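Protein CLPV1 (Pseudomonas aeruginosa, PDB 4UQW) is a ClpV-type ATPase of the type VI secretion system that probably disassembles the contracted TssB-TssC sheath. Local coordinates at residues S53-H56 with Q57-Q61. Residues are numbered along the deposited sequence; the frame is centred on the assembly and turned at random.
Sequences SDLH and QIVRQ
Four i to i+4 backbone hydrogen bonds join Ser53, Asp54, Leu55 and His56 to Gln57, Ile58, Val59 and Arg60, and together they make the first turns of helix 54-61. The shortest runs from Ile58 N to Asp54 O, 2.8 Å, with an N-H...O angle of 165°; at the helix start, Gln57 N lies 3.2 Å from Ser53 O.

Ser53 holds the N-cap position, and its side chain illustrates how a hydroxyl placed there can be bonded to a neighbouring ring. With chi1 at 70° the OG lies 3.1 Å from Leu55 N and 3.1 Å from His56 N, and it meets the His56 ring edge-on and in plane, with OG 2.6 Å from ND1 in a short hydrogen bond. His56 has its CG beside its own backbone N (chi1 -68°), which folds the imidazole back toward the helix start; at its far side NE2 makes a weak bond to Leu50 O, so both ring nitrogens are engaged and the ring's rotation is restrained.

Gln57 CG lies 3.5 Å from Ser53 O, and a bend at chi2 leads the amide on to Asp52, where NE2 is bonded to OD1. On the buried flank, Ile58 CG1 lies 3.2 Å from Asp54 O, and Leu55 CD1 touches Val59 CG2 at 4.3 Å, a loose apolar pair one turn apart.

The carboxylate of Asp54 forms a salt bridge with Arg115 and hydrogen bonds with Ser159 OG and Gly117 N, tying the helix start to helix 116-124 and to the C-terminal tail, while Leu55 packs on Phe44, Ile47 and Leu48 of helix 40-49 and on Val120 of helix 116-124, lodging this short helix between two others of the largely helical N domain.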
loop_
_atom_site.group_PDB
_atom_site.type_symbol
_atom_site.label_atom_id
_atom_site.label_comp_id
_atom_site.label_asym_id
_atom_site.label_seq_id
_atom_site.Cartn_x
_atom_site.Cartn_y
_atom_site.Cartn_z
ATOM N N SER A 53 3.574 -11.758 -1.231
ATOM C CA SER A 53 2.502 -10.849 -1.619
ATOM C C SER A 53 2.782 -10.323 -3.021
ATOM O O SER A 53 3.880 -10.551 -3.549
ATOM C CB SER A 53 2.379 -9.650 -0.681
ATOM O OG SER A 53 3.530 -8.792 -0.871
ATOM N N ASP A 54 1.840 -9.582 -3.594
ATOM C CA ASP A 54 2.137 -8.923 -4.870
ATOM C C ASP A 54 3.299 -7.953 -4.693
ATOM O O ASP A 54 4.111 -7.803 -5.593
ATOM C CB ASP A 54 0.971 -8.061 -5.369
ATOM C CG ASP A 54 -0.221 -8.842 -5.792
ATOM O OD1 ASP A 54 -0.130 -10.089 -5.936
ATOM O OD2 ASP A 54 -1.225 -8.150 -6.043
ATOM N N LEU A 55 3.335 -7.252 -3.559
ATOM C CA LEU A 55 4.403 -6.286 -3.344
ATOM C C LEU A 55 5.789 -6.979 -3.343
ATOM O O LEU A 55 6.773 -6.461 -3.929
ATOM C CB LEU A 55 4.154 -5.524 -2.005
ATOM C CG LEU A 55 5.134 -4.411 -1.717
ATOM C CD1 LEU A 55 5.201 -3.334 -2.850
ATOM C CD2 LEU A 55 4.623 -3.705 -0.460
ATOM N N HIS A 56 5.916 -8.145 -2.675
ATOM C CA HIS A 56 7.173 -8.868 -2.711
ATOM C C HIS A 56 7.607 -9.146 -4.125
ATOM O O HIS A 56 8.806 -9.018 -4.472
ATOM C CB HIS A 56 7.106 -10.227 -2.002
ATOM C CG HIS A 56 6.941 -10.187 -0.507
ATOM N ND1 HIS A 56 5.790 -9.751 0.122
ATOM C CD2 HIS A 56 7.759 -10.650 0.484
ATOM C CE1 HIS A 56 5.908 -9.933 1.432
ATOM N NE2 HIS A 56 7.090 -10.476 1.675
ATOM N N GLN A 57 6.671 -9.671 -4.916
ATOM C CA GLN A 57 7.008 -10.087 -6.265
ATOM C C GLN A 57 7.296 -8.916 -7.174
ATOM O O GLN A 57 8.191 -9.008 -8.013
ATOM C CB GLN A 57 5.855 -10.944 -6.844
ATOM C CG GLN A 57 5.717 -12.231 -6.008
ATOM C CD GLN A 57 7.005 -13.061 -6.062
ATOM O OE1 GLN A 57 7.616 -13.214 -7.117
ATOM N NE2 GLN A 57 7.454 -13.541 -4.917
ATOM N N ILE A 58 6.527 -7.833 -7.040
ATOM C CA ILE A 58 6.777 -6.622 -7.823
ATOM C C ILE A 58 8.164 -6.050 -7.486
ATOM O O ILE A 58 8.884 -5.647 -8.392
ATOM C CB ILE A 58 5.671 -5.602 -7.562
ATOM C CG1 ILE A 58 4.375 -6.074 -8.245
ATOM C CG2 ILE A 58 6.050 -4.210 -8.087
ATOM C CD1 ILE A 58 3.111 -5.279 -7.784
ATOM N N VAL A 59 8.534 -6.090 -6.218
ATOM C CA VAL A 59 9.879 -5.616 -5.818
ATOM C C VAL A 59 10.911 -6.462 -6.552
ATOM O O VAL A 59 11.885 -5.927 -7.137
ATOM C CB VAL A 59 10.041 -5.675 -4.274
ATOM C CG1 VAL A 59 11.512 -5.726 -3.803
ATOM C CG2 VAL A 59 9.298 -4.485 -3.659
ATOM N N ARG A 60 10.729 -7.784 -6.541
ATOM C CA ARG A 60 11.689 -8.689 -7.131
ATOM C C ARG A 60 11.809 -8.448 -8.662
ATOM O O ARG A 60 12.909 -8.266 -9.209
ATOM C CB ARG A 60 11.270 -10.153 -6.835
ATOM C CG ARG A 60 12.212 -11.218 -7.409
ATOM C CD ARG A 60 11.832 -12.661 -6.944
ATOM N NE ARG A 60 12.810 -13.658 -7.398
ATOM C CZ ARG A 60 12.821 -14.131 -8.635
ATOM N NH1 ARG A 60 11.916 -13.683 -9.499
ATOM N NH2 ARG A 60 13.707 -15.043 -9.020
ATOM N N GLN A 61 10.682 -8.432 -9.330
ATOM C CA GLN A 61 10.655 -8.378 -10.793
ATOM C C GLN A 61 11.029 -6.998 -11.330
ATOM O O GLN A 61 11.421 -6.871 -12.482
ATOM C CB GLN A 61 9.267 -8.775 -11.316
ATOM C CG GLN A 61 8.883 -10.248 -11.089
ATOM C CD GLN A 61 10.034 -11.181 -11.190
ATOM O OE1 GLN A 61 10.338 -11.926 -10.245
ATOM N NE2 GLN A 61 10.703 -11.160 -12.342
#